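Local coordinates for chromosome segregation protein smc (Pyrococcus furiosus, PDB 3KTA) that is probably required for chromosome condensation and partitioning, this chain being the C-terminal part of its ATP-binding cassette ATPase head, which binds and hydrolyses ATP, at residues B[14-19]-B[78-83]; B[34-39]-B[49-54]; B[99-104]-B[126-131]. All coordinates share one frame; numbering follows the deposited sequence.

Contact 1. Residues B[14-19]-B[78-83]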
ATOM      1  N   GLU B  14      16.695   5.875 -16.222  1.00 14.73           N
ATOM      2  CA  GLU B  14      16.144   6.748 -17.265  1.00 13.32           C
ATOM      3  C   GLU B  14      14.675   6.439 -17.497  1.00 14.61           C
ATOM      4  O   GLU B  14      13.900   7.339 -17.792  1.00 14.47           O
ATOM      5  CB  GLU B  14      16.923   6.652 -18.580  1.00 16.40           C
ATOM      6  CG  GLU B  14      18.358   7.201 -18.496  1.00 18.80           C
ATOM      7  CD  GLU B  14      18.426   8.671 -18.097  0.90 19.87           C
ATOM      8  OE1 GLU B  14      17.419   9.396 -18.229  0.90 20.00           O
ATOM      9  OE2 GLU B  14      19.508   9.112 -17.647  0.93 20.50           O
ATOM     10  N   ALA B  15      14.301   5.170 -17.372  1.00 16.69           N
ATOM     11  CA  ALA B  15      12.901   4.775 -17.550  1.00 13.77           C
ATOM     12  C   ALA B  15      12.034   5.382 -16.459  1.00 15.19           C
ATOM     13  O   ALA B  15      11.025   6.037 -16.740  1.00 14.42           O
ATOM     14  CB  ALA B  15      12.777   3.260 -17.562  1.00 15.08           C
ATOM     15  N   ILE B  16      12.442   5.195 -15.209  1.00 12.93           N
ATOM     16  CA  ILE B  16      11.705   5.768 -14.082  1.00 11.96           C
ATOM     17  C   ILE B  16      11.703   7.309 -14.070  1.00 12.63           C
ATOM     18  O   ILE B  16      10.686   7.930 -13.748  1.00 13.71           O
ATOM     19  CB  ILE B  16      12.198   5.162 -12.747  1.00 11.44           C
ATOM     20  CG1 ILE B  16      11.859   3.667 -12.745  1.00 14.03           C
ATOM     21  CG2 ILE B  16      11.532   5.848 -11.565  1.00 15.47           C
ATOM     22  CD1 ILE B  16      12.475   2.867 -11.613  1.00 17.07           C
ATOM     23  N   SER B  17      12.834   7.920 -14.434  1.00 10.98           N
ATOM     24  CA  SER B  17      12.947   9.370 -14.502  1.00 14.17           C
ATOM     25  C   SER B  17      11.947   9.932 -15.498  1.00 17.10           C
ATOM     26  O   SER B  17      11.234  10.897 -15.196  1.00 12.57           O
ATOM     27  CB  SER B  17      14.382   9.763 -14.889  1.00 15.59           C
ATOM     28  OG  SER B  17      14.514  11.163 -14.980  1.00 18.82           O
ATOM     29  N   ARG B  18      11.881   9.327 -16.682  1.00 13.50           N
ATOM     30  CA  ARG B  18      10.960   9.824 -17.713  1.00 14.31           C
ATOM     31  C   ARG B  18       9.514   9.610 -17.255  1.00 13.89           C
ATOM     32  O   ARG B  18       8.664  10.514 -17.379  1.00 15.12           O
ATOM     33  CB  ARG B  18      11.213   9.150 -19.059  1.00 15.93           C
ATOM     34  CG  ARG B  18      10.201   9.578 -20.134  1.00 24.48           C
ATOM     35  CD  ARG B  18      10.568   9.042 -21.508  1.00 28.18           C
ATOM     36  N   ASN B  19       9.251   8.435 -16.681  1.00 12.45           N
ATOM     37  CA  ASN B  19       7.929   8.143 -16.122  1.00 13.47           C
ATOM     38  C   ASN B  19       7.517   9.201 -15.093  1.00 13.57           C
ATOM     39  O   ASN B  19       6.378   9.682 -15.083  1.00 14.45           O
ATOM     40  CB  ASN B  19       7.893   6.761 -15.450  1.00 12.79           C
ATOM     41  CG  ASN B  19       7.987   5.591 -16.453  1.00 15.06           C
ATOM     42  OD1 ASN B  19       7.882   5.770 -17.668  1.00 17.15           O
ATOM     43  ND2 ASN B  19       8.186   4.389 -15.929  1.00 14.32           N
ATOM     44  N   VAL B  78       5.972   6.909  -6.827  1.00 11.56           N
ATOM     45  CA  VAL B  78       5.499   5.534  -6.666  1.00 12.07           C
ATOM     46  C   VAL B  78       5.009   4.994  -8.008  1.00 12.05           C
ATOM     47  O   VAL B  78       5.354   3.875  -8.426  1.00 12.90           O
ATOM     48  CB  VAL B  78       4.348   5.460  -5.649  1.00 14.66           C
ATOM     49  CG1 VAL B  78       3.674   4.058  -5.685  1.00 13.71           C
ATOM     50  CG2 VAL B  78       4.853   5.784  -4.253  1.00 14.23           C
ATOM     51  N   PHE B  79       4.201   5.803  -8.681  1.00 12.46           N
ATOM     52  CA  PHE B  79       3.655   5.392  -9.973  1.00 12.82           C
ATOM     53  C   PHE B  79       4.677   5.324 -11.106  1.00 13.68           C
ATOM     54  O   PHE B  79       4.493   4.548 -12.050  1.00 12.26           O
ATOM     55  CB  PHE B  79       2.410   6.217 -10.316  1.00 12.44           C
ATOM     56  CG  PHE B  79       1.186   5.750  -9.577  1.00 14.78           C
ATOM     57  CD1 PHE B  79       0.412   4.720 -10.099  1.00 15.58           C
ATOM     58  CD2 PHE B  79       0.859   6.260  -8.346  1.00 19.89           C
ATOM     59  CE1 PHE B  79      -0.700   4.248  -9.430  1.00 17.08           C
ATOM     60  CE2 PHE B  79      -0.255   5.786  -7.656  1.00 19.45           C
ATOM     61  CZ  PHE B  79      -1.035   4.774  -8.210  1.00 18.08           C
ATOM     62  N   ALA B  80       5.761   6.103 -11.004  1.00 11.84           N
ATOM     63  CA  ALA B  80       6.857   6.046 -11.975  1.00 12.73           C
ATOM     64  C   ALA B  80       7.543   4.686 -11.892  1.00 11.34           C
ATOM     65  O   ALA B  80       7.890   4.080 -12.907  1.00 12.56           O
ATOM     66  CB  ALA B  80       7.878   7.188 -11.708  1.00 11.74           C
ATOM     67  N   ILE B  81       7.736   4.208 -10.666  1.00 10.41           N
ATOM     68  CA  ILE B  81       8.264   2.876 -10.458  1.00 11.57           C
ATOM     69  C   ILE B  81       7.267   1.825 -10.958  1.00 11.86           C
ATOM     70  O   ILE B  81       7.639   0.885 -11.649  1.00 13.14           O
ATOM     71  CB  ILE B  81       8.578   2.646  -8.964  1.00 13.76           C
ATOM     72  CG1 ILE B  81       9.626   3.656  -8.503  1.00 13.94           C
ATOM     73  CG2 ILE B  81       9.093   1.232  -8.743  1.00 15.47           C
ATOM     74  CD1 ILE B  81       9.885   3.631  -6.991  1.00 16.99           C
ATOM     75  N   GLN B  82       6.001   1.985 -10.591  1.00 13.52           N
ATOM     76  CA  GLN B  82       4.994   0.986 -10.937  1.00 12.71           C
ATOM     77  C   GLN B  82       4.929   0.782 -12.444  1.00 13.24           C
ATOM     78  O   GLN B  82       4.763  -0.340 -12.921  1.00 12.97           O
ATOM     79  CB  GLN B  82       3.619   1.406 -10.397  1.00 11.03           C
ATOM     80  CG  GLN B  82       2.553   0.304 -10.488  1.00 12.58           C
ATOM     81  CD  GLN B  82       1.843   0.279 -11.819  1.00 13.79           C
ATOM     82  OE1 GLN B  82       1.873   1.253 -12.585  1.00 14.45           O
ATOM     83  NE2 GLN B  82       1.177  -0.838 -12.102  1.00 13.08           N
ATOM     84  N   LYS B  83       5.030   1.874 -13.195  1.00 12.04           N
ATOM     85  CA  LYS B  83       4.931   1.795 -14.654  1.00 11.78           C
ATOM     86  C   LYS B  83       6.093   0.972 -15.222  1.00 14.15           C
ATOM     87  O   LYS B  83       5.911   0.186 -16.165  1.00 15.32           O
ATOM     88  CB  LYS B  83       4.886   3.197 -15.279  1.00 15.03           C
ATOM     89  CG  LYS B  83       4.887   3.192 -16.825  1.00 17.02           C
ATOM     90  CD  LYS B  83       4.540   4.571 -17.386  1.00 20.79           C
ATOM     91  CE  LYS B  83       4.660   4.605 -18.918  1.00 25.39           C
ATOM     92  NZ  LYS B  83       6.061   4.291 -19.356  1.00 27.17           N
TER
HETATM   93  O   HOH W   1       8.558   2.371 -18.019  1.00 21.23           O
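N19 and A80 face each other where helices 4-27 and 67-84 cross, and their CA atoms are the closest pair between 14-19 and 78-83. The short helix axes approach to 8.2 Å at 130°.

The polar contacts centre on the carboxamide of N19. Its ND2 donates to A80 O at 3.1 Å, and the bond is nearly straight (165°), with the acceptor close to the amide plane and the donor on a carbonyl lone pair. ND2 also gives a hydrogen bond to a water 2.9 Å away. On the other branch, OD1 of N19 accepts from K83 NZ at 2.9 Å, the ammonium standing above the carbonyl plane. K83 runs extended past the amide until chi4 (-61°) turns NZ back to OD1. The carboxamide is therefore held by both of its polar atoms, which settles which end is oxygen and which nitrogen.

Packing without polar bonds adds to this. A80 CB lies 3.5 Å from backbone I16 O, a van der Waals approach, and touches N19 CB at 3.8 Å. I16 CG2 makes apolar contact with A80 CB at 3.9 Å and, more loosely, I81 CG1 at 4.2 Å.

The crossing belongs to the C-terminal part of the SMC head. F84 and F20 extend the packing along the two helices, L35 of strand 32-37 lies against I16, and I163 and Y140 of the other chain pack on I16 and I81.

Contact 2. Residues B[34-39]-B[49-54]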
ATOM      1  N   ARG B  34      11.464  16.687 -11.998  1.00 17.88           N
ATOM      2  CA  ARG B  34      12.567  15.843 -12.464  1.00 17.03           C
ATOM      3  C   ARG B  34      13.168  15.020 -11.333  1.00 19.63           C
ATOM      4  O   ARG B  34      13.156  15.433 -10.168  1.00 19.74           O
ATOM      5  CB  ARG B  34      13.716  16.690 -13.040  1.00 22.28           C
ATOM      6  CG  ARG B  34      13.463  17.389 -14.345  1.00 30.75           C
ATOM      7  CD  ARG B  34      14.780  18.010 -14.837  1.00 31.48           C
ATOM      8  NE  ARG B  34      15.350  18.938 -13.860  1.00 33.89           N
ATOM      9  CZ  ARG B  34      16.643  19.012 -13.544  1.00 39.90           C
ATOM     10  NH1 ARG B  34      17.528  18.204 -14.117  1.00 37.85           N
ATOM     11  NH2 ARG B  34      17.054  19.897 -12.644  1.00 39.79           N
ATOM     12  N   LEU B  35      13.699  13.857 -11.692  1.00 15.44           N
ATOM     13  CA  LEU B  35      14.616  13.111 -10.838  1.00 17.85           C
ATOM     14  C   LEU B  35      16.041  13.458 -11.259  1.00 18.14           C
ATOM     15  O   LEU B  35      16.346  13.548 -12.452  1.00 20.67           O
ATOM     16  CB  LEU B  35      14.405  11.605 -10.972  1.00 17.29           C
ATOM     17  CG  LEU B  35      13.010  11.050 -10.668  1.00 16.66           C
ATOM     18  CD1 LEU B  35      13.055   9.536 -10.665  1.00 17.56           C
ATOM     19  CD2 LEU B  35      12.486  11.574  -9.337  1.00 19.84           C
ATOM     20  N   ILE B  36      16.917  13.647 -10.277  1.00 20.13           N
ATOM     21  CA  ILE B  36      18.293  14.037 -10.560  1.00 22.80           C
ATOM     22  C   ILE B  36      19.256  13.163  -9.775  1.00 23.17           C
ATOM     23  O   ILE B  36      19.120  13.041  -8.567  1.00 21.28           O
ATOM     24  CB  ILE B  36      18.519  15.495 -10.138  1.00 25.33           C
ATOM     25  CG1 ILE B  36      17.479  16.404 -10.799  1.00 22.43           C
ATOM     26  CG2 ILE B  36      19.939  15.946 -10.473  1.00 27.34           C
ATOM     27  CD1 ILE B  36      17.473  17.810 -10.256  1.00 27.83           C
ATOM     28  N   LEU B  37      20.211  12.537 -10.454  1.00 20.41           N
ATOM     29  CA  LEU B  37      21.269  11.807  -9.750  1.00 24.86           C
ATOM     30  C   LEU B  37      22.274  12.817  -9.210  1.00 25.90           C
ATOM     31  O   LEU B  37      22.747  13.677  -9.949  1.00 25.89           O
ATOM     32  CB  LEU B  37      21.960  10.814 -10.684  1.00 19.42           C
ATOM     33  CG  LEU B  37      21.108   9.611 -11.110  1.00 22.70           C
ATOM     34  CD1 LEU B  37      21.768   8.802 -12.214  1.00 24.08           C
ATOM     35  CD2 LEU B  37      20.801   8.720  -9.903  1.00 20.34           C
ATOM     36  N   GLU B  38      22.577  12.731  -7.916  1.00 22.57           N
ATOM     37  CA  GLU B  38      23.510  13.667  -7.294  1.00 27.34           C
ATOM     38  C   GLU B  38      24.879  13.554  -7.941  1.00 26.52           C
ATOM     39  O   GLU B  38      25.633  14.536  -8.021  1.00 26.52           O
ATOM     40  CB  GLU B  38      23.624  13.390  -5.797  1.00 26.37           C
ATOM     41  CG  GLU B  38      22.406  13.803  -4.998  1.00 27.35           C
ATOM     42  CD  GLU B  38      22.629  13.669  -3.509  0.60 26.21           C
ATOM     43  OE1 GLU B  38      23.568  12.945  -3.116  0.67 25.34           O
ATOM     44  OE2 GLU B  38      21.871  14.288  -2.736  0.73 28.12           O
ATOM     45  N   ASN B  39      25.190  12.348  -8.403  1.00 23.85           N
ATOM     46  CA  ASN B  39      26.458  12.076  -9.058  1.00 26.00           C
ATOM     47  C   ASN B  39      26.244  11.244 -10.320  1.00 23.29           C
ATOM     48  O   ASN B  39      26.329  10.022 -10.295  1.00 25.78           O
ATOM     49  CB  ASN B  39      27.403  11.349  -8.091  1.00 24.81           C
ATOM     50  CG  ASN B  39      28.841  11.370  -8.558  1.00 29.47           C
ATOM     51  OD1 ASN B  39      29.133  11.114  -9.726  1.00 31.45           O
ATOM     52  ND2 ASN B  39      29.752  11.672  -7.643  1.00 29.90           N
ATOM     53  N   GLU B  49      17.797  12.896  -6.155  1.00 21.96           N
ATOM     54  CA  GLU B  49      17.029  14.040  -5.681  1.00 22.18           C
ATOM     55  C   GLU B  49      15.769  14.229  -6.498  1.00 20.15           C
ATOM     56  O   GLU B  49      15.687  13.768  -7.623  1.00 20.99           O
ATOM     57  CB  GLU B  49      17.864  15.321  -5.734  1.00 27.76           C
ATOM     58  CG  GLU B  49      18.485  15.723  -4.395  1.00 33.65           C
ATOM     59  CD  GLU B  49      17.484  16.359  -3.435  0.36 30.32           C
ATOM     60  OE1 GLU B  49      16.272  16.046  -3.505  0.75 29.77           O
ATOM     61  OE2 GLU B  49      17.918  17.177  -2.600  0.63 35.02           O
ATOM     62  N   ILE B  50      14.793  14.913  -5.916  1.00 22.88           N
ATOM     63  CA  ILE B  50      13.597  15.316  -6.642  1.00 21.85           C
ATOM     64  C   ILE B  50      13.603  16.827  -6.733  1.00 25.75           C
ATOM     65  O   ILE B  50      13.827  17.507  -5.735  1.00 24.43           O
ATOM     66  CB  ILE B  50      12.318  14.862  -5.904  1.00 21.52           C
ATOM     67  CG1 ILE B  50      12.254  13.337  -5.856  1.00 23.11           C
ATOM     68  CG2 ILE B  50      11.069  15.437  -6.580  1.00 22.31           C
ATOM     69  CD1 ILE B  50      11.108  12.788  -5.033  1.00 27.93           C
ATOM     70  N   GLU B  51      13.386  17.349  -7.932  1.00 20.77           N
ATOM     71  CA  GLU B  51      13.225  18.782  -8.137  1.00 23.23           C
ATOM     72  C   GLU B  51      11.893  19.063  -8.820  1.00 24.56           C
ATOM     73  O   GLU B  51      11.663  18.642  -9.955  1.00 22.36           O
ATOM     74  CB  GLU B  51      14.384  19.338  -8.971  1.00 25.92           C
ATOM     75  CG  GLU B  51      14.177  20.760  -9.441  1.00 30.95           C
ATOM     76  CD  GLU B  51      15.182  21.164 -10.494  0.39 30.56           C
ATOM     77  OE1 GLU B  51      14.799  21.253 -11.684  0.94 31.64           O
ATOM     78  OE2 GLU B  51      16.357  21.378 -10.129  0.84 33.42           O
ATOM     79  N   ALA B  52      11.017  19.789  -8.135  1.00 22.71           N
ATOM     80  CA  ALA B  52       9.680  20.011  -8.662  1.00 21.75           C
ATOM     81  C   ALA B  52       9.331  21.491  -8.851  1.00 23.44           C
ATOM     82  O   ALA B  52       9.721  22.351  -8.062  1.00 26.49           O
ATOM     83  CB  ALA B  52       8.646  19.326  -7.775  1.00 22.93           C
ATOM     84  N   LYS B  53       8.588  21.760  -9.914  1.00 21.30           N
ATOM     85  CA  LYS B  53       8.042  23.077 -10.203  1.00 24.91           C
ATOM     86  C   LYS B  53       6.541  22.896 -10.308  1.00 24.64           C
ATOM     87  O   LYS B  53       6.027  22.667 -11.393  1.00 26.41           O
ATOM     88  CB  LYS B  53       8.568  23.579 -11.553  1.00 28.14           C
ATOM     89  CG  LYS B  53      10.082  23.666 -11.659  1.00 30.21           C
ATOM     90  CD  LYS B  53      10.517  24.042 -13.077  1.00 28.08           C
ATOM     91  CE  LYS B  53      12.029  24.147 -13.172  1.00 27.14           C
ATOM     92  NZ  LYS B  53      12.459  24.552 -14.538  1.00 27.35           N
ATOM     93  N   PRO B  54       5.836  22.968  -9.170  1.00 26.76           N
ATOM     94  CA  PRO B  54       4.386  22.736  -9.113  1.00 27.59           C
ATOM     95  C   PRO B  54       3.598  23.597 -10.101  1.00 28.41           C
ATOM     96  O   PRO B  54       2.587  23.132 -10.639  1.00 30.03           O
ATOM     97  CB  PRO B  54       4.032  23.111  -7.672  1.00 30.20           C
ATOM     98  CG  PRO B  54       5.282  22.848  -6.904  1.00 28.87           C
ATOM     99  CD  PRO B  54       6.417  23.196  -7.836  1.00 28.85           C
TER
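R34 lies alongside E51 with both side chains pointing the same way, overlapping across the antiparallel beta hairpin of strands 32-37 and 48-53 in the SMC head's C-terminal part. The bend at chi3 (-57°) places NE on the E51 side, and the guanidinium meets the carboxylate side-on: NH2 reaches E51 OE1 at 2.8 Å and NE, less straight, reaches the same oxygen at 3.2 Å. OE1 sits in the guanidinium plane, while both nitrogens approach from above one face of the carboxylate, the two planes being 60° apart. I36 shares this face of the hairpin: its CG1 lies over the rim of the guanidinium of R34, and its CD1 touches E51 CB at 3.7 Å. An alanine in place of E51 would probably leave the R34 guanidinium without its charged mate and freer to turn, while the contact of CB with I36 could remain.

The register is set by two hydrogen-bonded pairs, R34 with E51 and I36 with E49, each joined by two backbone bonds. In the latter, E49 N meets I36 O at 2.8 Å in a nearly straight bond (169°). Between them, the non-hydrogen-bonded pair L35 and I50 turns to the opposite face, L35 CD2 against I50 CG1 at 3.9 Å, where F20 of helix 4-27 packs on both. In the loop between the strands, E38 bonds through OE1 to G47 N; P156 of the other chain packs on E38 and E49. The backbone ladder is supplemented by CA-H...O contacts: I50 CA lies 3.6 Å from R34 O, and L35 CA lies 3.5 Å from E49 O.

Contact 3. Residues B[99-104]-B[126-131]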
ATOM      1  N   LEU B  99      -5.609  16.526  -0.293  1.00 17.97           N
ATOM      2  CA  LEU B  99      -5.752  16.811  -1.719  1.00 17.22           C
ATOM      3  C   LEU B  99      -7.182  17.196  -2.038  1.00 16.27           C
ATOM      4  O   LEU B  99      -8.123  16.612  -1.497  1.00 16.33           O
ATOM      5  CB  LEU B  99      -5.372  15.595  -2.570  1.00 17.65           C
ATOM      6  CG  LEU B  99      -3.913  15.142  -2.553  1.00 19.54           C
ATOM      7  CD1 LEU B  99      -3.782  13.793  -3.250  1.00 19.23           C
ATOM      8  CD2 LEU B  99      -3.040  16.174  -3.219  1.00 21.98           C
ATOM      9  N   ASP B 100      -7.353  18.179  -2.916  1.00 16.18           N
ATOM     10  CA  ASP B 100      -8.704  18.571  -3.294  1.00 18.94           C
ATOM     11  C   ASP B 100      -9.300  17.569  -4.290  1.00 16.26           C
ATOM     12  O   ASP B 100      -8.610  16.658  -4.758  1.00 16.14           O
ATOM     13  CB  ASP B 100      -8.753  20.032  -3.789  1.00 20.27           C
ATOM     14  CG  ASP B 100      -8.067  20.252  -5.135  0.86 21.32           C
ATOM     15  OD1 ASP B 100      -7.606  19.294  -5.784  0.94 18.22           O
ATOM     16  OD2 ASP B 100      -8.005  21.429  -5.563  0.90 25.50           O
ATOM     17  N   ASP B 101     -10.583  17.700  -4.596  1.00 16.60           N
ATOM     18  CA  ASP B 101     -11.219  16.732  -5.489  1.00 15.97           C
ATOM     19  C   ASP B 101     -10.554  16.629  -6.862  1.00 15.46           C
ATOM     20  O   ASP B 101     -10.458  15.541  -7.425  1.00 15.68           O
ATOM     21  CB  ASP B 101     -12.705  17.047  -5.674  1.00 16.25           C
ATOM     22  CG  ASP B 101     -13.564  16.581  -4.507  0.80 21.57           C
ATOM     23  OD1 ASP B 101     -13.034  16.055  -3.502  1.00 19.35           O
ATOM     24  OD2 ASP B 101     -14.801  16.743  -4.609  0.87 21.42           O
ATOM     25  N   ALA B 102     -10.105  17.756  -7.414  1.00 14.78           N
ATOM     26  CA  ALA B 102      -9.512  17.753  -8.738  1.00 16.45           C
ATOM     27  C   ALA B 102      -8.290  16.850  -8.764  1.00 14.83           C
ATOM     28  O   ALA B 102      -8.105  16.063  -9.680  1.00 15.19           O
ATOM     29  CB  ALA B 102      -9.118  19.162  -9.156  1.00 18.88           C
ATOM     30  N   ASN B 103      -7.459  16.985  -7.742  1.00 15.70           N
ATOM     31  CA  ASN B 103      -6.257  16.175  -7.650  1.00 13.77           C
ATOM     32  C   ASN B 103      -6.519  14.714  -7.303  1.00 13.58           C
ATOM     33  O   ASN B 103      -5.873  13.811  -7.859  1.00 13.84           O
ATOM     34  CB  ASN B 103      -5.290  16.808  -6.656  1.00 14.70           C
ATOM     35  CG  ASN B 103      -4.568  17.999  -7.249  1.00 18.09           C
ATOM     36  OD1 ASN B 103      -3.875  17.869  -8.253  1.00 19.67           O
ATOM     37  ND2 ASN B 103      -4.742  19.169  -6.640  1.00 24.26           N
ATOM     38  N   VAL B 104      -7.442  14.473  -6.383  1.00 13.90           N
ATOM     39  CA  VAL B 104      -7.819  13.087  -6.078  1.00 14.08           C
ATOM     40  C   VAL B 104      -8.335  12.360  -7.332  1.00 13.18           C
ATOM     41  O   VAL B 104      -7.975  11.210  -7.573  1.00 12.47           O
ATOM     42  CB  VAL B 104      -8.860  13.001  -4.936  1.00 14.90           C
ATOM     43  CG1 VAL B 104      -9.324  11.568  -4.741  1.00 13.59           C
ATOM     44  CG2 VAL B 104      -8.267  13.546  -3.635  1.00 16.27           C
ATOM     45  N   ARG B 126     -13.081   9.324   0.324  1.00 12.43           N
ATOM     46  CA  ARG B 126     -13.363  10.262  -0.769  1.00 13.30           C
ATOM     47  C   ARG B 126     -14.145   9.633  -1.920  1.00 14.30           C
ATOM     48  O   ARG B 126     -13.661   8.711  -2.616  1.00 13.18           O
ATOM     49  CB  ARG B 126     -12.068  10.869  -1.317  1.00 14.36           C
ATOM     50  CG  ARG B 126     -11.194  11.515  -0.251  1.00 16.92           C
ATOM     51  CD  ARG B 126     -11.825  12.821   0.280  1.00 17.25           C
ATOM     52  NE  ARG B 126     -11.782  13.858  -0.740  1.00 15.87           N
ATOM     53  CZ  ARG B 126     -10.717  14.619  -0.997  1.00 19.48           C
ATOM     54  NH1 ARG B 126      -9.600  14.469  -0.296  1.00 16.54           N
ATOM     55  NH2 ARG B 126     -10.769  15.527  -1.965  1.00 18.45           N
ATOM     56  N   ASP B 127     -15.348  10.158  -2.156  1.00 13.90           N
ATOM     57  CA  ASP B 127     -16.153   9.706  -3.277  1.00 15.98           C
ATOM     58  C   ASP B 127     -15.423   9.709  -4.619  1.00 14.57           C
ATOM     59  O   ASP B 127     -15.557   8.759  -5.387  1.00 13.97           O
ATOM     60  CB  ASP B 127     -17.484  10.480  -3.361  1.00 15.79           C
ATOM     61  CG  ASP B 127     -17.308  12.000  -3.318  1.00 20.26           C
ATOM     62  OD1 ASP B 127     -16.224  12.536  -3.626  1.00 24.23           O
ATOM     63  OD2 ASP B 127     -18.300  12.677  -2.979  1.00 30.38           O
ATOM     64  N   VAL B 128     -14.646  10.758  -4.908  1.00 13.79           N
ATOM     65  CA  VAL B 128     -13.982  10.858  -6.200  1.00 15.95           C
ATOM     66  C   VAL B 128     -12.836   9.854  -6.328  1.00 13.63           C
ATOM     67  O   VAL B 128     -12.382   9.585  -7.434  1.00 15.72           O
ATOM     68  CB  VAL B 128     -13.487  12.289  -6.503  1.00 17.30           C
ATOM     69  CG1 VAL B 128     -14.665  13.221  -6.607  1.00 21.50           C
ATOM     70  CG2 VAL B 128     -12.569  12.777  -5.421  1.00 15.51           C
HETATM   71  N   MSE B 129     -12.377   9.314  -5.198  1.00 13.17           N
HETATM   72  CA  MSE B 129     -11.408   8.224  -5.230  1.00 14.40           C
HETATM   73  C   MSE B 129     -12.071   6.877  -5.504  1.00 14.63           C
HETATM   74  O   MSE B 129     -11.509   6.078  -6.267  1.00 15.84           O
HETATM   75  CB  MSE B 129     -10.616   8.131  -3.912  1.00 13.44           C
HETATM   76  CG  MSE B 129      -9.659   6.917  -3.839  1.00 13.91           C
HETATM   77 SE   MSE B 129      -8.185   6.986  -5.117  0.93 16.49          SE
HETATM   78  CE  MSE B 129      -6.940   7.944  -3.982  1.00 17.58           C
HETATM   79  N   MSE B 130     -13.234   6.659  -4.867  1.00 16.50           N
HETATM   80  CA  MSE B 130     -14.007   5.397  -4.807  1.00 17.78           C
HETATM   81  C   MSE B 130     -14.762   5.051  -6.097  1.00 14.41           C
HETATM   82  O   MSE B 130     -14.975   3.878  -6.410  1.00 13.61           O
HETATM   83  CB  MSE B 130     -15.025   5.441  -3.583  1.00 20.74           C
HETATM   84  CG  MSE B 130     -16.660   5.661  -3.834  1.00  0.00           C
HETATM   85 SE   MSE B 130     -17.517   4.953  -2.248  0.13 27.76          SE
HETATM   86  CE  MSE B 130     -16.702   3.191  -2.305  0.04 18.24           C
ATOM     87  N   ALA B 131     -15.178   6.079  -6.826  1.00 13.13           N
ATOM     88  CA  ALA B 131     -16.303   5.953  -7.756  1.00 15.64           C
ATOM     89  C   ALA B 131     -16.142   4.888  -8.833  1.00 18.89           C
ATOM     90  O   ALA B 131     -17.125   4.233  -9.212  1.00 20.73           O
ATOM     91  CB  ALA B 131     -16.594   7.309  -8.395  1.00 16.00           C
TER
HETATM   92  O   HOH W   2     -14.185  13.834  -2.425  1.00 23.19           O
HETATM   93  O   HOH W   3     -16.393  15.276  -3.209  1.00 32.22           O
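V104, on the first turn of helix 101-114, packs directly against V128 and R126, and this is the tight side of the contact. V104 CG1 comes to 3.5 Å from V128 CG2, the two side chains crossing at about a right angle, and the same methyl meets CB of M129, a selenomethionine, at 3.8 Å. With chi1 at 175°, CG1 of V104 is anti to the backbone N, while its other methyl, CG2, lies over one face of the R126 guanidinium, 3.6 Å from NH2.

At its edge that guanidinium is fixed by oxygens. NH1 and NH2 of R126 converge end-on on L99 O, each at 2.9 Å, and NH2 also donates to D101 OD1 at 2.8 Å in a salt bridge that is almost straight (173°). All three bonds run close to the guanidinium plane, so the group is held against rotation. D96 packs on V104, R126 and M129.

The looser side carries water. One water accepts from R126 NE at 2.9 Å and lies between D101 OD1 and D127 OD1; a second lies between D101 OD2 and D127 OD1. These waters probably soften the repulsion between two carboxylates whose nearest oxygens, D101 OD2 and D127 OD1, are 4.5 Å apart.

D100 N-caps helix 101-114 through OD1 to N103 N. L99 and D100 follow strand 89-93 as the D-loop follows Walker B in ABC ATPases, and R126 follows strand 119-123, probably in the switch-loop region.

Contacts 1 and 2 join consecutive elements: helix 4-27 leads into strand 32-37, and strand 48-53 is followed by helix 67-84. Thus 34-39/49-54 is nested in the chain loop closed by 14-19/78-83, and L35 CD1 packs on S17 CA at 3.8 Å. Contact 3 uses other helices, across the chain's centre, about 23 Å from contact 1 and 27 Å from contact 2, centre to centre. Contact 1 is the most buried, its polar bonds running through one carboxamide. Contact 2 is partly buried and relies on a backbone ladder, with a salt bridge on one face and apolar packing on the other. Contact 3, also partly buried, depends on one arginine, with water at its margin.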